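Local coordinates for DisA protein (Sorangium cellulosum, PDB 6CCA), which methylates carbon in a polyketide assembly line, probably transferring methyl groups from S-adenosylmethionine to build the gem-dimethyl group of disorazol, at residues P39-G44 and A388-S393; L33-V38 and F384-P389. All coordinates share one frame; numbering follows the deposited sequence.

From the N terminus, the chain first reaches 33-38, where helix 34-41 starts, and runs straight on into 39-44, where that helix gives way to a loop. Some 340 residues later it returns as strands 384-385 and 387-389, late in the chain. Contact 2 joins 33-38 to 384-389 and contact 1 joins 39-44 to 388-393, so the two sets run in the same order: the closures cross rather than nest, overlapping at Ala-388 and Pro-389. Their centres lie 11 Å apart, and Leu-390 packs against Val-38 between them. Together they hold helix 34-41 and the loop after it against the sheet near its edge strand.

Contact 1: residues P39-G44 and A388-S393; sequences PRIQPG and APLQHS
Gln-42 grips the backbone of Gln-391 with both ends of its amide. OE1 of Gln-42 takes the N-H of Gln-391 N at 2.8 Å, in the carbonyl plane and on a lone pair, while NE2 of Gln-42 donates an N-H hydrogen bond to Gln-391 O, also at 2.8 Å; both bonds are nearly straight, at 170°. The side chain gets there with CG anti to its own N (chi1 177°) and a bend at chi2. NE2 of Gln-42 has a second acceptor, Pro-43 O at 2.9 Å, and OE1 of Gln-42 a second donor, a water that also donates to Gln-391 OE1. Both atoms of the amide are thus doubly engaged, and its rotation about the last bond is fixed.

Beside this polar pair the contact turns apolar: CG2 of Ile-41 meets CD1 of Leu-390 at 3.9 Å, the two side chains crossing at about a right angle. Pro-43 brings CG to 3.6 Å from NE2 of His-392, obliquely to the ring; that nitrogen is hydrogen-bonded to His-200 of helix 196-216, whose Leu-204 also touches Pro-43 and Leu-390. Leu-390 O is taken by Asn-403 of strand 402-409.

Just beyond strand 387-389, the side-chain amide thus meets the N-H and C=O of one residue much as a neighbouring strand would; the two direct bonds use backbone atoms of Gln-391, and its side chain joins through the water.

Contact 2: residues L33-V38 and F384-P389; sequences LLERSV and FRRVAP
The first turn of helix 34-41 faces the corner at Arg-386, where the chain passes from strand 384-385 to strand 387-389; Glu-35 and Arg-386 come nearest, their CA atoms 6.1 Å apart, and Val-38 and Ala-388 follow at 7.4 Å. This is a short helix packing beside an edge strand of the mixed, Rossmann-like sheet expected of a class I methyltransferase domain, in which both short strands pair antiparallel with strand 402-409.

The side chains of Leu-34 and Arg-386 pass each other running opposite ways. CD2 of Leu-34 lies 3.8 Å from CB of Arg-386 and 3.5 Å from its carbonyl O, while the leucine also touches Leu-406 and Trp-331 of the sheet. Glu-35 lays its CB against CG of Arg-386 at 3.7 Å, so the arginine's aliphatic part does the packing. CG and CD pass alongside that CB, and a bend at chi3 (-112°) carries NE and the guanidinium away from the helix. The carboxylate plane is turned 31° from the guanidinium plane, with OE1 of Glu-35 over one face and 4.1 Å from NE of Arg-386; no N-H points at that oxygen, so any attraction is probably long-range and electrostatic. Arg-386 NH1 instead makes a salt bridge to Glu-408, which also binds Arg-385 and accepts from the N-H of Leu-34 at the helix start. One helical turn after Leu-34, Val-38 sets its CG2 3.9 Å from CB of Ala-388.

Contact 1: residues P39-G44 and A388-S393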
ATOM      1  N   PRO A  39     -21.969   0.684   8.568  1.00 20.45           N
ATOM      2  CA  PRO A  39     -22.068   0.074   9.931  1.00 20.81           C
ATOM      3  C   PRO A  39     -21.973  -1.449  10.008  1.00 22.89           C
ATOM      4  O   PRO A  39     -21.602  -1.946  11.020  1.00 23.44           O
ATOM      5  CB  PRO A  39     -23.496   0.577  10.445  1.00 22.89           C
ATOM      6  CG  PRO A  39     -23.837   1.701   9.565  1.00 22.95           C
ATOM      7  CD  PRO A  39     -23.184   1.430   8.193  1.00 22.28           C
ATOM      8  N   ARG A  40     -22.306  -2.203   8.963  1.00 20.69           N
ATOM      9  CA  ARG A  40     -22.155  -3.629   8.939  1.00 20.32           C
ATOM     10  C   ARG A  40     -20.702  -4.044   8.698  1.00 20.81           C
ATOM     11  O   ARG A  40     -20.379  -5.199   8.863  1.00 24.15           O
ATOM     12  CB  ARG A  40     -23.010  -4.238   7.843  1.00 24.52           C
ATOM     13  CG  ARG A  40     -24.511  -4.057   8.098  1.00 30.74           C
ATOM     14  CD  ARG A  40     -25.396  -4.503   6.948  1.00 36.58           C
ATOM     15  NE  ARG A  40     -26.842  -4.327   7.302  1.00 51.21           N
ATOM     16  CZ  ARG A  40     -27.760  -3.556   6.671  1.00 54.51           C
ATOM     17  NH1 ARG A  40     -27.479  -2.846   5.587  1.00 49.29           N
ATOM     18  NH2 ARG A  40     -29.022  -3.504   7.125  1.00 54.93           N
ATOM     19  N   ILE A  41     -19.850  -3.094   8.298  1.00 18.69           N
ATOM     20  CA  ILE A  41     -18.420  -3.398   7.992  1.00 18.61           C
ATOM     21  C   ILE A  41     -17.506  -2.858   9.102  1.00 19.63           C
ATOM     22  O   ILE A  41     -16.505  -3.477   9.425  1.00 18.42           O
ATOM     23  CB  ILE A  41     -18.065  -2.794   6.611  1.00 17.09           C
ATOM     24  CG1 ILE A  41     -18.937  -3.395   5.502  1.00 17.57           C
ATOM     25  CG2 ILE A  41     -16.578  -2.922   6.288  1.00 19.40           C
ATOM     26  CD1 ILE A  41     -18.928  -2.542   4.255  1.00 17.68           C
ATOM     27  N   GLN A  42     -17.857  -1.683   9.614  1.00 19.81           N
ATOM     28  CA  GLN A  42     -17.080  -1.027  10.664  1.00 21.11           C
ATOM     29  C   GLN A  42     -16.732  -1.983  11.777  1.00 20.35           C
ATOM     30  O   GLN A  42     -17.613  -2.568  12.414  1.00 21.15           O
ATOM     31  CB  GLN A  42     -17.896   0.125  11.243  1.00 22.14           C
ATOM     32  CG  GLN A  42     -17.286   0.874  12.398  1.00 19.89           C
ATOM     33  CD  GLN A  42     -15.895   1.400  12.139  1.00 19.22           C
ATOM     34  OE1 GLN A  42     -15.643   2.145  11.195  1.00 19.73           O
ATOM     35  NE2 GLN A  42     -14.982   1.022  13.013  1.00 19.07           N
ATOM     36  N   PRO A  43     -15.433  -2.156  12.055  1.00 19.41           N
ATOM     37  CA  PRO A  43     -15.105  -3.019  13.171  1.00 20.85           C
ATOM     38  C   PRO A  43     -15.622  -2.429  14.511  1.00 19.98           C
ATOM     39  O   PRO A  43     -15.545  -1.223  14.729  1.00 19.63           O
ATOM     40  CB  PRO A  43     -13.578  -3.048  13.172  1.00 20.12           C
ATOM     41  CG  PRO A  43     -13.120  -2.047  12.247  1.00 22.86           C
ATOM     42  CD  PRO A  43     -14.253  -1.706  11.319  1.00 21.12           C
ATOM     43  N   GLY A  44     -16.035  -3.311  15.397  1.00 24.97           N
ATOM     44  CA  GLY A  44     -16.401  -2.905  16.745  1.00 23.85           C
ATOM     45  C   GLY A  44     -15.217  -2.633  17.673  1.00 27.16           C
ATOM     46  O   GLY A  44     -14.049  -2.850  17.326  1.00 21.89           O
ATOM     47  N   ALA A 388     -15.992   6.698   3.189  1.00 17.78           N
ATOM     48  CA  ALA A 388     -15.819   6.143   4.527  1.00 18.78           C
ATOM     49  C   ALA A 388     -14.482   5.467   4.769  1.00 16.89           C
ATOM     50  O   ALA A 388     -14.332   4.255   4.544  1.00 15.47           O
ATOM     51  CB  ALA A 388     -16.964   5.213   4.869  1.00 20.16           C
ATOM     52  N   PRO A 389     -13.490   6.234   5.247  1.00 18.15           N
ATOM     53  CA  PRO A 389     -12.343   5.617   5.829  1.00 16.77           C
ATOM     54  C   PRO A 389     -12.838   4.999   7.113  1.00 21.11           C
ATOM     55  O   PRO A 389     -13.553   5.684   7.915  1.00 19.86           O
ATOM     56  CB  PRO A 389     -11.391   6.767   6.084  1.00 18.99           C
ATOM     57  CG  PRO A 389     -11.939   7.932   5.367  1.00 18.60           C
ATOM     58  CD  PRO A 389     -13.422   7.693   5.270  1.00 17.50           C
ATOM     59  N   LEU A 390     -12.570   3.735   7.313  1.00 16.77           N
ATOM     60  CA  LEU A 390     -13.139   3.048   8.481  1.00 18.22           C
ATOM     61  C   LEU A 390     -12.477   3.602   9.769  1.00 19.36           C
ATOM     62  O   LEU A 390     -11.395   4.183   9.711  1.00 19.55           O
ATOM     63  CB  LEU A 390     -13.038   1.564   8.338  1.00 19.31           C
ATOM     64  CG  LEU A 390     -13.891   0.997   7.209  1.00 20.61           C
ATOM     65  CD1 LEU A 390     -13.657  -0.475   7.096  1.00 23.11           C
ATOM     66  CD2 LEU A 390     -15.373   1.325   7.462  1.00 23.57           C
ATOM     67  N   GLN A 391     -13.163   3.486  10.901  1.00 18.90           N
ATOM     68  CA  GLN A 391     -12.681   4.107  12.145  1.00 19.07           C
ATOM     69  C   GLN A 391     -11.923   3.069  12.936  1.00 16.81           C
ATOM     70  O   GLN A 391     -12.377   1.943  13.078  1.00 17.55           O
ATOM     71  CB  GLN A 391     -13.907   4.605  12.983  1.00 22.78           C
ATOM     72  CG  GLN A 391     -14.715   5.627  12.271  1.00 31.62           C
ATOM     73  CD  GLN A 391     -15.960   6.005  13.087  1.00 40.62           C
ATOM     74  OE1 GLN A 391     -17.117   5.596  12.769  1.00 48.53           O
ATOM     75  NE2 GLN A 391     -15.728   6.746  14.176  1.00 43.27           N
ATOM     76  N   HIS A 392     -10.772   3.459  13.470  1.00 18.14           N
ATOM     77  CA  HIS A 392      -9.943   2.609  14.304  1.00 17.97           C
ATOM     78  C   HIS A 392      -9.431   3.370  15.484  1.00 20.33           C
ATOM     79  O   HIS A 392      -8.225   3.554  15.679  1.00 18.84           O
ATOM     80  CB  HIS A 392      -8.768   2.014  13.496  1.00 19.32           C
ATOM     81  CG  HIS A 392      -9.216   0.998  12.506  1.00 17.11           C
ATOM     82  ND1 HIS A 392      -9.641   1.359  11.255  1.00 18.54           N
ATOM     83  CD2 HIS A 392      -9.356  -0.335  12.581  1.00 18.00           C
ATOM     84  CE1 HIS A 392     -10.028   0.280  10.601  1.00 18.57           C
ATOM     85  NE2 HIS A 392      -9.856  -0.760  11.380  1.00 17.15           N
ATOM     86  N   SER A 393     -10.370   3.855  16.300  1.00 21.89           N
ATOM     87  CA  SER A 393      -9.949   4.690  17.465  1.00 24.03           C
ATOM     88  C   SER A 393     -10.611   4.276  18.770  1.00 25.62           C
ATOM     89  O   SER A 393     -11.742   3.767  18.793  1.00 24.83           O
ATOM     90  CB  SER A 393     -10.154   6.196  17.176  1.00 30.52           C
ATOM     91  OG  SER A 393     -11.475   6.423  16.810  1.00 40.26           O
TER
HETATM   92  O   HOH W   1     -17.539   3.879  10.435  1.00 26.87           O

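Contact 2: residues L33-V38 and F384-P389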
ATOM      1  N   LEU A  33     -26.186   2.011  -1.881  1.00 19.32           N
ATOM      2  CA  LEU A  33     -26.189   1.100  -0.734  1.00 19.95           C
ATOM      3  C   LEU A  33     -25.049   1.253   0.288  1.00 18.29           C
ATOM      4  O   LEU A  33     -25.007   0.528   1.275  1.00 19.65           O
ATOM      5  CB  LEU A  33     -26.397  -0.329  -1.152  1.00 23.73           C
ATOM      6  CG  LEU A  33     -25.296  -0.960  -1.998  1.00 26.37           C
ATOM      7  CD1 LEU A  33     -24.974  -2.359  -1.496  1.00 32.20           C
ATOM      8  CD2 LEU A  33     -25.771  -0.964  -3.445  1.00 29.76           C
ATOM      9  N   LEU A  34     -24.131   2.148   0.023  1.00 16.71           N
ATOM     10  CA  LEU A  34     -23.000   2.265   0.909  1.00 18.69           C
ATOM     11  C   LEU A  34     -23.351   2.795   2.285  1.00 18.37           C
ATOM     12  O   LEU A  34     -22.881   2.279   3.292  1.00 18.08           O
ATOM     13  CB  LEU A  34     -21.912   3.113   0.281  1.00 17.28           C
ATOM     14  CG  LEU A  34     -20.580   3.199   1.055  1.00 17.65           C
ATOM     15  CD1 LEU A  34     -20.055   1.845   1.394  1.00 19.30           C
ATOM     16  CD2 LEU A  34     -19.541   4.015   0.301  1.00 18.00           C
ATOM     17  N   GLU A  35     -24.220   3.772   2.344  1.00 18.11           N
ATOM     18  CA  GLU A  35     -24.542   4.412   3.660  1.00 21.82           C
ATOM     19  C   GLU A  35     -25.016   3.367   4.654  1.00 18.41           C
ATOM     20  O   GLU A  35     -24.525   3.309   5.785  1.00 19.42           O
ATOM     21  CB  GLU A  35     -25.615   5.508   3.430  1.00 24.65           C
ATOM     22  CG  GLU A  35     -26.125   6.202   4.686  1.00 29.50           C
ATOM     23  CD  GLU A  35     -27.100   7.361   4.384  1.00 35.66           C
ATOM     24  OE1 GLU A  35     -27.362   7.733   3.207  1.00 34.03           O
ATOM     25  OE2 GLU A  35     -27.606   7.912   5.378  1.00 42.10           O
ATOM     26  N   ARG A  36     -25.902   2.483   4.241  1.00 21.48           N
ATOM     27  CA  ARG A  36     -26.408   1.503   5.193  1.00 24.59           C
ATOM     28  C   ARG A  36     -25.506   0.301   5.389  1.00 24.65           C
ATOM     29  O   ARG A  36     -25.670  -0.469   6.342  1.00 23.62           O
ATOM     30  CB  ARG A  36     -27.791   1.054   4.778  1.00 28.88           C
ATOM     31  CG  ARG A  36     -27.839   0.092   3.609  1.00 34.60           C
ATOM     32  CD  ARG A  36     -29.299   0.031   3.188  1.00 44.02           C
ATOM     33  NE  ARG A  36     -29.494   0.213   1.760  1.00 45.88           N
ATOM     34  CZ  ARG A  36     -29.889  -0.740   0.932  1.00 55.98           C
ATOM     35  NH1 ARG A  36     -30.083  -1.977   1.366  1.00 64.48           N
ATOM     36  NH2 ARG A  36     -30.069  -0.450  -0.351  1.00 62.96           N
ATOM     37  N   SER A  37     -24.541   0.132   4.491  1.00 19.05           N
ATOM     38  CA  SER A  37     -23.539  -0.901   4.643  1.00 18.18           C
ATOM     39  C   SER A  37     -22.344  -0.592   5.567  1.00 17.52           C
ATOM     40  O   SER A  37     -21.833  -1.498   6.162  1.00 19.02           O
ATOM     41  CB  SER A  37     -23.004  -1.232   3.235  1.00 17.74           C
ATOM     42  OG  SER A  37     -24.005  -1.804   2.425  1.00 19.63           O
ATOM     43  N   VAL A  38     -21.960   0.649   5.703  1.00 17.94           N
ATOM     44  CA  VAL A  38     -20.753   1.010   6.468  1.00 19.33           C
ATOM     45  C   VAL A  38     -20.849   0.475   7.911  1.00 21.20           C
ATOM     46  O   VAL A  38     -19.903  -0.125   8.452  1.00 18.56           O
ATOM     47  CB  VAL A  38     -20.416   2.494   6.336  1.00 20.08           C
ATOM     48  CG1 VAL A  38     -19.281   2.865   7.241  1.00 21.67           C
ATOM     49  CG2 VAL A  38     -20.018   2.796   4.906  1.00 22.83           C
ATOM     50  N   PHE A 384     -16.986  10.990  -5.583  1.00 20.10           N
ATOM     51  CA  PHE A 384     -17.526   9.919  -4.835  1.00 20.82           C
ATOM     52  C   PHE A 384     -18.300  10.497  -3.662  1.00 23.14           C
ATOM     53  O   PHE A 384     -17.947  11.602  -3.232  1.00 23.78           O
ATOM     54  CB  PHE A 384     -16.378   8.994  -4.309  1.00 18.83           C
ATOM     55  CG  PHE A 384     -15.665   8.242  -5.390  1.00 17.24           C
ATOM     56  CD1 PHE A 384     -14.611   8.823  -6.094  1.00 18.30           C
ATOM     57  CD2 PHE A 384     -15.990   6.909  -5.698  1.00 17.05           C
ATOM     58  CE1 PHE A 384     -13.921   8.124  -7.108  1.00 16.79           C
ATOM     59  CE2 PHE A 384     -15.297   6.205  -6.701  1.00 16.24           C
ATOM     60  CZ  PHE A 384     -14.251   6.819  -7.408  1.00 15.41           C
ATOM     61  N   ARG A 385     -19.246   9.736  -3.129  1.00 22.07           N
ATOM     62  CA  ARG A 385     -20.031  10.068  -1.937  1.00 25.46           C
ATOM     63  C   ARG A 385     -19.956   9.004  -0.858  1.00 23.90           C
ATOM     64  O   ARG A 385     -19.488   7.939  -1.093  1.00 24.00           O
ATOM     65  CB  ARG A 385     -21.509  10.219  -2.295  1.00 31.45           C
ATOM     66  CG  ARG A 385     -21.744  10.674  -3.689  1.00 39.75           C
ATOM     67  CD  ARG A 385     -23.177  10.850  -4.024  1.00 46.56           C
ATOM     68  NE  ARG A 385     -23.739   9.554  -4.348  1.00 55.12           N
ATOM     69  CZ  ARG A 385     -24.545   9.330  -5.354  1.00 49.54           C
ATOM     70  NH1 ARG A 385     -24.850  10.297  -6.178  1.00 43.35           N
ATOM     71  NH2 ARG A 385     -25.041   8.128  -5.508  1.00 50.14           N
ATOM     72  N   ARG A 386     -20.465   9.314   0.321  1.00 21.34           N
ATOM     73  CA  ARG A 386     -20.482   8.398   1.432  1.00 23.33           C
ATOM     74  C   ARG A 386     -19.077   7.897   1.731  1.00 18.62           C
ATOM     75  O   ARG A 386     -18.919   6.854   2.251  1.00 20.31           O
ATOM     76  CB  ARG A 386     -21.377   7.204   1.125  1.00 28.75           C
ATOM     77  CG  ARG A 386     -22.751   7.213   1.713  1.00 34.88           C
ATOM     78  CD  ARG A 386     -23.712   7.307   0.538  1.00 42.13           C
ATOM     79  NE  ARG A 386     -24.344   8.548   0.575  1.00 30.44           N
ATOM     80  CZ  ARG A 386     -25.169   9.060  -0.311  1.00 27.21           C
ATOM     81  NH1 ARG A 386     -25.491   8.478  -1.446  1.00 26.87           N
ATOM     82  NH2 ARG A 386     -25.651  10.213  -0.024  1.00 25.05           N
ATOM     83  N   VAL A 387     -18.099   8.689   1.365  1.00 19.57           N
ATOM     84  CA  VAL A 387     -16.732   8.262   1.519  1.00 19.81           C
ATOM     85  C   VAL A 387     -16.442   7.918   2.969  1.00 21.16           C
ATOM     86  O   VAL A 387     -16.679   8.697   3.840  1.00 20.14           O
ATOM     87  CB  VAL A 387     -15.730   9.248   0.954  1.00 21.62           C
ATOM     88  CG1 VAL A 387     -14.348   8.672   1.071  1.00 19.40           C
ATOM     89  CG2 VAL A 387     -16.023   9.548  -0.486  1.00 22.52           C
ATOM     90  N   ALA A 388     -15.992   6.698   3.189  1.00 17.78           N
ATOM     91  CA  ALA A 388     -15.819   6.143   4.527  1.00 18.78           C
ATOM     92  C   ALA A 388     -14.482   5.467   4.769  1.00 16.89           C
ATOM     93  O   ALA A 388     -14.332   4.255   4.544  1.00 15.47           O
ATOM     94  CB  ALA A 388     -16.964   5.213   4.869  1.00 20.16           C
ATOM     95  N   PRO A 389     -13.490   6.234   5.247  1.00 18.15           N
ATOM     96  CA  PRO A 389     -12.343   5.617   5.829  1.00 16.77           C
ATOM     97  C   PRO A 389     -12.838   4.999   7.113  1.00 21.11           C
ATOM     98  O   PRO A 389     -13.553   5.684   7.915  1.00 19.86           O
ATOM     99  CB  PRO A 389     -11.391   6.767   6.084  1.00 18.99           C
ATOM    100  CG  PRO A 389     -11.939   7.932   5.367  1.00 18.60           C
ATOM    101  CD  PRO A 389     -13.422   7.693   5.270  1.00 17.50           C
TER